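Long-range contacts in carboxypeptidase D (Drosophila melanogaster, PDB 3MN8), which removes C-terminal arginine or lysine residues from peptides and proteins as a zinc metallocarboxypeptidase, and is represented by its first carboxypeptidase-like domain, the active 1B form: residues Thr242-Val247 with Ala359-Lys364; Asp257-Met262 with Lys325-Gln330. All coordinates share one frame; numbering follows the deposited sequence.

Contact 1 (Thr242-Val247 with Ala359-Lys364); sequences TPDDRV and AGLEEK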
ATOM      1  N   THR A 242       2.152  16.170  -5.389  1.00 51.99           N
ATOM      2  CA  THR A 242       0.974  15.534  -5.932  1.00 37.97           C
ATOM      3  C   THR A 242      -0.235  16.403  -5.619  1.00 45.71           C
ATOM      4  O   THR A 242      -0.231  17.155  -4.634  1.00 48.12           O
ATOM      5  CB  THR A 242       0.831  14.137  -5.296  1.00 43.14           C
ATOM      6  OG1 THR A 242       1.287  13.140  -6.223  1.00 51.41           O
ATOM      7  CG2 THR A 242      -0.589  13.839  -4.892  1.00 28.97           C
ATOM      8  N   PRO A 243      -1.275  16.330  -6.461  1.00 34.68           N
ATOM      9  CA  PRO A 243      -2.479  17.095  -6.129  1.00 33.23           C
ATOM     10  C   PRO A 243      -2.943  16.750  -4.716  1.00 33.99           C
ATOM     11  O   PRO A 243      -3.489  17.588  -4.017  1.00 36.73           O
ATOM     12  CB  PRO A 243      -3.509  16.601  -7.158  1.00 28.77           C
ATOM     13  CG  PRO A 243      -2.704  16.069  -8.285  1.00 39.39           C
ATOM     14  CD  PRO A 243      -1.423  15.544  -7.695  1.00 39.61           C
ATOM     15  N   ASP A 244      -2.721  15.508  -4.307  1.00 32.32           N
ATOM     16  CA  ASP A 244      -3.155  15.046  -3.003  1.00 32.35           C
ATOM     17  C   ASP A 244      -2.045  15.117  -1.969  1.00 35.56           C
ATOM     18  O   ASP A 244      -1.951  14.266  -1.087  1.00 44.40           O
ATOM     19  CB  ASP A 244      -3.709  13.622  -3.111  1.00 34.65           C
ATOM     20  CG  ASP A 244      -5.194  13.600  -3.468  1.00 50.08           C
ATOM     21  OD1 ASP A 244      -6.011  13.923  -2.576  1.00 60.84           O
ATOM     22  OD2 ASP A 244      -5.548  13.279  -4.629  1.00 45.87           O
ATOM     23  N   ASP A 245      -1.225  16.153  -2.056  1.00 32.63           N
ATOM     24  CA  ASP A 245      -0.067  16.247  -1.179  1.00 43.57           C
ATOM     25  C   ASP A 245      -0.399  16.268   0.308  1.00 43.52           C
ATOM     26  O   ASP A 245       0.272  15.611   1.101  1.00 44.29           O
ATOM     27  CB  ASP A 245       0.793  17.460  -1.509  1.00 35.64           C
ATOM     28  CG  ASP A 245       2.170  17.332  -0.931  1.00 50.43           C
ATOM     29  OD1 ASP A 245       2.842  16.324  -1.246  1.00 62.93           O
ATOM     30  OD2 ASP A 245       2.571  18.213  -0.152  1.00 55.46           O
ATOM     31  N   ARG A 246      -1.404  17.049   0.687  1.00 33.55           N
ATOM     32  CA  ARG A 246      -1.810  17.098   2.083  1.00 40.37           C
ATOM     33  C   ARG A 246      -2.042  15.680   2.611  1.00 44.38           C
ATOM     34  O   ARG A 246      -1.430  15.264   3.592  1.00 48.60           O
ATOM     35  CB  ARG A 246      -3.079  17.929   2.249  1.00 28.57           C
ATOM     36  CG  ARG A 246      -2.986  19.318   1.685  1.00 43.85           C
ATOM     37  CD  ARG A 246      -4.365  19.958   1.608  1.00 63.16           C
ATOM     38  NE  ARG A 246      -4.647  20.831   2.747  1.00 78.28           N
ATOM     39  CZ  ARG A 246      -5.839  21.362   3.001  1.00 91.69           C
ATOM     40  NH1 ARG A 246      -6.871  21.105   2.203  1.00 95.49           N
ATOM     41  NH2 ARG A 246      -6.007  22.144   4.056  1.00 96.81           N
ATOM     42  N   VAL A 247      -2.924  14.937   1.953  1.00 32.38           N
ATOM     43  CA  VAL A 247      -3.231  13.584   2.392  1.00 39.45           C
ATOM     44  C   VAL A 247      -1.969  12.735   2.424  1.00 34.43           C
ATOM     45  O   VAL A 247      -1.731  11.965   3.367  1.00 32.72           O
ATOM     46  CB  VAL A 247      -4.277  12.910   1.486  1.00 35.48           C
ATOM     47  CG1 VAL A 247      -4.319  11.423   1.759  1.00 20.16           C
ATOM     48  CG2 VAL A 247      -5.644  13.531   1.711  1.00 28.71           C
ATOM     49  N   ALA A 359     -13.574  19.798  -5.151  1.00 47.60           N
ATOM     50  CA  ALA A 359     -13.068  21.124  -5.484  1.00 51.99           C
ATOM     51  C   ALA A 359     -11.654  21.337  -4.957  1.00 40.95           C
ATOM     52  O   ALA A 359     -11.414  21.267  -3.751  1.00 43.51           O
ATOM     53  CB  ALA A 359     -14.001  22.199  -4.948  1.00 49.24           C
ATOM     54  N   GLY A 360     -10.724  21.608  -5.868  1.00 36.03           N
ATOM     55  CA  GLY A 360      -9.339  21.839  -5.504  1.00 28.76           C
ATOM     56  C   GLY A 360      -8.526  20.564  -5.595  1.00 36.46           C
ATOM     57  O   GLY A 360      -7.315  20.562  -5.394  1.00 52.87           O
ATOM     58  N   LEU A 361      -9.207  19.464  -5.879  1.00 34.06           N
ATOM     59  CA  LEU A 361      -8.550  18.181  -6.087  1.00 36.83           C
ATOM     60  C   LEU A 361      -9.133  17.509  -7.327  1.00 47.95           C
ATOM     61  O   LEU A 361      -9.162  16.279  -7.429  1.00 39.43           O
ATOM     62  CB  LEU A 361      -8.731  17.282  -4.866  1.00 24.55           C
ATOM     63  CG  LEU A 361      -8.154  17.802  -3.544  1.00 37.99           C
ATOM     64  CD1 LEU A 361      -8.636  16.946  -2.385  1.00 37.53           C
ATOM     65  CD2 LEU A 361      -6.632  17.870  -3.564  1.00 29.33           C
ATOM     66  N   GLU A 362      -9.599  18.334  -8.261  1.00 45.94           N
ATOM     67  CA  GLU A 362     -10.279  17.855  -9.455  1.00 40.14           C
ATOM     68  C   GLU A 362      -9.339  17.159 -10.438  1.00 42.15           C
ATOM     69  O   GLU A 362      -9.785  16.508 -11.380  1.00 40.63           O
ATOM     70  CB  GLU A 362     -11.010  19.011 -10.151  1.00 44.79           C
ATOM     71  CG  GLU A 362     -12.474  19.158  -9.750  1.00 60.95           C
ATOM     72  CD  GLU A 362     -12.836  20.569  -9.321  1.00 80.69           C
ATOM     73  OE1 GLU A 362     -11.933  21.307  -8.856  1.00 82.95           O
ATOM     74  OE2 GLU A 362     -14.031  20.930  -9.439  1.00 81.81           O
ATOM     75  N   GLU A 363      -8.038  17.301 -10.224  1.00 36.42           N
ATOM     76  CA  GLU A 363      -7.073  16.627 -11.080  1.00 36.79           C
ATOM     77  C   GLU A 363      -6.944  15.146 -10.703  1.00 37.49           C
ATOM     78  O   GLU A 363      -6.504  14.316 -11.510  1.00 37.25           O
ATOM     79  CB  GLU A 363      -5.719  17.341 -11.047  1.00 49.35           C
ATOM     80  CG  GLU A 363      -5.701  18.650 -11.825  1.00 71.25           C
ATOM     81  CD  GLU A 363      -4.348  19.330 -11.806  1.00 84.30           C
ATOM     82  OE1 GLU A 363      -3.837  19.621 -10.704  1.00 83.50           O
ATOM     83  OE2 GLU A 363      -3.800  19.584 -12.899  1.00 94.16           O
ATOM     84  N   LYS A 364      -7.344  14.811  -9.483  1.00 31.21           N
ATOM     85  CA  LYS A 364      -7.374  13.417  -9.066  1.00 34.21           C
ATOM     86  C   LYS A 364      -8.780  12.971  -8.685  1.00 37.79           C
ATOM     87  O   LYS A 364      -9.102  12.877  -7.507  1.00 43.33           O
ATOM     88  CB  LYS A 364      -6.426  13.178  -7.896  1.00 35.20           C
ATOM     89  CG  LYS A 364      -6.343  11.723  -7.453  1.00 28.08           C
ATOM     90  CD  LYS A 364      -6.042  10.831  -8.634  1.00 30.08           C
ATOM     91  CE  LYS A 364      -5.605   9.429  -8.226  1.00 30.11           C
ATOM     92  NZ  LYS A 364      -5.654   8.543  -9.425  1.00 27.57           N
TER
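In L361, chi1 of -61° sets CG beside the backbone N and chi2 of 169° then carries the methyls to P243 and D244; K364, its CG anti to the backbone N (chi1 -177°), sets the base of its chain beside the D244 carboxylate. Both L361 methyls lie near D244 OD1, CD1 at 4.0 Å, and L361 CD2 also meets the backbone carbonyl of P243, 3.2 Å from P243 O. The other carboxylate oxygen faces K364: D244 OD2 is 3.3 Å from K364 CG, and the two side chains cross at about a right angle. P243 CG of the pyrrolidine ring meets E363 CB at 4.3 Å.

Each side presents a type I beta turn, T242-D245 leading into helix 245-257 of the catalytic domain and L361-K364 between strands 355-358 and 366-367 of the transthyretin-like domain, so this is a surface contact between domains. K364 NZ ends 6.7 Å from D244 OD2, hydrogen-bonded instead to the backbone oxygens of Y294 and S297. D244 OD2 has a hydrogen bond with the Y294 hydroxyl. The touch is mostly aliphatic carbon against oxygen, with one carbon-carbon approach and no hydrogen bond between the segments; polar ties across the domain boundary include the D244-R376 salt bridge and the K364 ammonium, which also makes a cation-pi contact with Y294.

Contact 2 (Asp257-Met262 with Lys325-Gln330); sequences DNHPIM and KASLLQ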
ATOM      1  N   ASP A 257       5.474   9.301  12.505  1.00 51.02           N
ATOM      2  CA  ASP A 257       5.132   9.802  13.838  1.00 43.05           C
ATOM      3  C   ASP A 257       5.056   8.638  14.831  1.00 45.36           C
ATOM      4  O   ASP A 257       5.463   8.768  15.984  1.00 49.97           O
ATOM      5  CB  ASP A 257       3.805  10.588  13.822  1.00 37.05           C
ATOM      6  CG  ASP A 257       3.941  11.986  13.207  1.00 59.57           C
ATOM      7  OD1 ASP A 257       5.029  12.303  12.692  1.00 67.86           O
ATOM      8  OD2 ASP A 257       2.962  12.774  13.235  1.00 66.14           O
ATOM      9  N   ASN A 258       4.540   7.502  14.368  1.00 44.01           N
ATOM     10  CA  ASN A 258       4.390   6.317  15.207  1.00 43.93           C
ATOM     11  C   ASN A 258       5.616   5.401  15.249  1.00 48.11           C
ATOM     12  O   ASN A 258       5.563   4.313  15.819  1.00 50.27           O
ATOM     13  CB  ASN A 258       3.160   5.520  14.778  1.00 36.57           C
ATOM     14  CG  ASN A 258       1.874   6.127  15.301  1.00 49.17           C
ATOM     15  OD1 ASN A 258       1.523   5.954  16.473  1.00 50.69           O
ATOM     16  ND2 ASN A 258       1.165   6.853  14.440  1.00 44.73           N
ATOM     17  N   HIS A 259       6.714   5.843  14.643  1.00 56.21           N
ATOM     18  CA  HIS A 259       7.927   5.040  14.561  1.00 52.98           C
ATOM     19  C   HIS A 259       9.021   5.756  15.331  1.00 51.25           C
ATOM     20  O   HIS A 259       9.527   6.781  14.887  1.00 60.06           O
ATOM     21  CB  HIS A 259       8.338   4.835  13.095  1.00 52.03           C
ATOM     22  CG  HIS A 259       9.420   3.810  12.903  1.00 55.92           C
ATOM     23  ND1 HIS A 259      10.671   3.928  13.473  1.00 53.46           N
ATOM     24  CD2 HIS A 259       9.441   2.656  12.192  1.00 52.82           C
ATOM     25  CE1 HIS A 259      11.412   2.891  13.125  1.00 46.18           C
ATOM     26  NE2 HIS A 259      10.690   2.101  12.351  1.00 46.15           N
ATOM     27  N   PRO A 260       9.389   5.216  16.495  1.00 59.21           N
ATOM     28  CA  PRO A 260      10.281   5.874  17.464  1.00 58.57           C
ATOM     29  C   PRO A 260      11.602   6.364  16.872  1.00 52.24           C
ATOM     30  O   PRO A 260      12.221   7.250  17.448  1.00 56.77           O
ATOM     31  CB  PRO A 260      10.568   4.765  18.479  1.00 53.34           C
ATOM     32  CG  PRO A 260       9.408   3.842  18.373  1.00 59.28           C
ATOM     33  CD  PRO A 260       8.993   3.866  16.928  1.00 51.85           C
ATOM     34  N   ILE A 261      12.033   5.784  15.758  1.00 54.69           N
ATOM     35  CA  ILE A 261      13.346   6.097  15.184  1.00 61.17           C
ATOM     36  C   ILE A 261      13.245   6.920  13.899  1.00 49.52           C
ATOM     37  O   ILE A 261      14.008   7.876  13.688  1.00 47.56           O
ATOM     38  CB  ILE A 261      14.160   4.805  14.911  1.00 62.11           C
ATOM     39  CG1 ILE A 261      14.614   4.173  16.234  1.00 50.65           C
ATOM     40  CG2 ILE A 261      15.357   5.090  13.991  1.00 54.93           C
ATOM     41  CD1 ILE A 261      15.242   2.809  16.066  1.00 55.57           C
ATOM     42  N   MET A 262      12.298   6.527  13.051  1.00 44.72           N
ATOM     43  CA  MET A 262      11.956   7.262  11.833  1.00 46.14           C
ATOM     44  C   MET A 262      11.510   8.693  12.145  1.00 46.00           C
ATOM     45  O   MET A 262      11.893   9.628  11.456  1.00 55.86           O
ATOM     46  CB  MET A 262      10.855   6.513  11.069  1.00 39.27           C
ATOM     47  CG  MET A 262      10.530   7.074   9.692  1.00 29.59           C
ATOM     48  SD  MET A 262       9.345   5.994   8.858  1.00 54.48           S
ATOM     49  CE  MET A 262      10.294   4.481   8.793  1.00 30.69           C
ATOM     50  N   LYS A 325       5.134  -1.945  14.401  1.00 38.50           N
ATOM     51  CA  LYS A 325       3.814  -2.448  14.794  1.00 42.38           C
ATOM     52  C   LYS A 325       2.709  -1.382  14.755  1.00 38.71           C
ATOM     53  O   LYS A 325       1.721  -1.541  14.040  1.00 42.39           O
ATOM     54  CB  LYS A 325       3.900  -3.062  16.193  1.00 42.59           C
ATOM     55  CG  LYS A 325       2.720  -3.918  16.617  1.00 29.57           C
ATOM     56  CD  LYS A 325       2.923  -4.281  18.066  1.00 43.14           C
ATOM     57  CE  LYS A 325       1.859  -5.210  18.578  1.00 56.27           C
ATOM     58  NZ  LYS A 325       2.200  -5.627  19.964  1.00 62.19           N
ATOM     59  N   ALA A 326       2.891  -0.313  15.533  1.00 39.43           N
ATOM     60  CA  ALA A 326       1.931   0.787  15.623  1.00 45.36           C
ATOM     61  C   ALA A 326       1.766   1.566  14.308  1.00 54.98           C
ATOM     62  O   ALA A 326       0.647   1.939  13.922  1.00 47.15           O
ATOM     63  CB  ALA A 326       2.327   1.734  16.747  1.00 38.93           C
ATOM     64  N   SER A 327       2.884   1.816  13.629  1.00 52.51           N
ATOM     65  CA  SER A 327       2.874   2.535  12.354  1.00 37.72           C
ATOM     66  C   SER A 327       2.154   1.770  11.232  1.00 25.15           C
ATOM     67  O   SER A 327       1.587   2.370  10.330  1.00 35.04           O
ATOM     68  CB  SER A 327       4.311   2.855  11.931  1.00 33.50           C
ATOM     69  OG  SER A 327       5.068   3.356  13.031  1.00 39.77           O
ATOM     70  N   LEU A 328       2.189   0.444  11.290  1.00 22.96           N
ATOM     71  CA  LEU A 328       1.550  -0.384  10.269  1.00 32.69           C
ATOM     72  C   LEU A 328       0.044  -0.480  10.515  1.00 36.06           C
ATOM     73  O   LEU A 328      -0.764  -0.526   9.586  1.00 37.07           O
ATOM     74  CB  LEU A 328       2.178  -1.789  10.233  1.00 36.98           C
ATOM     75  CG  LEU A 328       3.615  -1.990   9.714  1.00 26.58           C
ATOM     76  CD1 LEU A 328       4.241  -3.201  10.368  1.00 20.31           C
ATOM     77  CD2 LEU A 328       3.650  -2.130   8.196  1.00 20.53           C
ATOM     78  N   LEU A 329      -0.336  -0.502  11.780  1.00 35.87           N
ATOM     79  CA  LEU A 329      -1.748  -0.500  12.123  1.00 46.05           C
ATOM     80  C   LEU A 329      -2.377   0.866  11.846  1.00 41.31           C
ATOM     81  O   LEU A 329      -3.397   0.972  11.164  1.00 50.61           O
ATOM     82  CB  LEU A 329      -1.928  -0.869  13.595  1.00 52.24           C
ATOM     83  CG  LEU A 329      -1.962  -2.353  13.975  1.00 48.02           C
ATOM     84  CD1 LEU A 329      -1.817  -3.273  12.750  1.00 37.22           C
ATOM     85  CD2 LEU A 329      -0.917  -2.654  15.073  1.00 42.80           C
ATOM     86  N   GLN A 330      -1.757   1.911  12.381  1.00 29.00           N
ATOM     87  CA  GLN A 330      -2.281   3.261  12.239  1.00 40.94           C
ATOM     88  C   GLN A 330      -2.384   3.707  10.782  1.00 41.52           C
ATOM     89  O   GLN A 330      -3.334   4.387  10.408  1.00 48.40           O
ATOM     90  CB  GLN A 330      -1.444   4.245  13.057  1.00 53.30           C
ATOM     91  CG  GLN A 330      -1.607   4.056  14.543  1.00 54.92           C
ATOM     92  CD  GLN A 330      -3.063   4.126  14.961  1.00 56.95           C
ATOM     93  OE1 GLN A 330      -3.673   5.190  14.941  1.00 56.99           O
ATOM     94  NE2 GLN A 330      -3.627   2.987  15.345  1.00 64.74           N
TER
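N258 and S327 bring the two backbones to 5.0 Å, measured between N258 CA and S327 CA, where the loop that follows helix 245-257 passes against helix 317-333. S327 sits at the centre: its OG lies beside the backbone N, anti to the carbonyl carbon (chi1 -45°), and comes up to the carbonyl of N258, 3.0 Å from N258 O and 3.1 Å from N258 C. The same hydroxyl oxygen is 3.4 Å from N258 CB and 3.6 Å from H259 CB, so it rests among the first atoms of both loop side chains. No hydrogen bond links the two segments; that of S327 OG is with Y255 O, near the C-terminal end of helix 245-257.

In the M14 zinc carboxypeptidase fold these helices belong to the alpha/beta catalytic domain around the mixed eight-stranded sheet, and the contact joins the loop leaving one helix to the flank of the other. Beside S327, N258 points its CB toward the helix, and its side chain crosses that of Q330 at about a right angle. N258 ND2 stands 3.9 Å from Q330 CG, and the two amide planes are turned 57° apart; the N258 amide packs on the Q330 CB and CG methylenes, and its ND2 also has a hydrogen bond to T254 O. A326 CB lies 4.3 Å from N258 OD1. Within the loop, I261 N donates to H259 ND1 in the plane of the imidazole ring, with an N-H...acceptor angle of 154°, and M262 CE lies over one face of that ring, offset toward its rim.

In the fold
Both segments of contact 2 fall between the two of contact 1 in sequence: along the chain come 242-247, 257-262, 325-330 and finally 359-364. Helix 245-257 connects the two, since contact 1 involves the turn at its start and contact 2 the loop after its end. Their centres are 25 Å apart, and about 10 Å separates their nearest atoms. Contact 2 is internal to the catalytic domain, whereas contact 1 joins that domain to the transthyretin-like one. Helix 317-333 leads on to strand 339-344 of the second domain, so helix 245-257 has its start at the domain boundary and the loop after its end on the last helix of the catalytic domain.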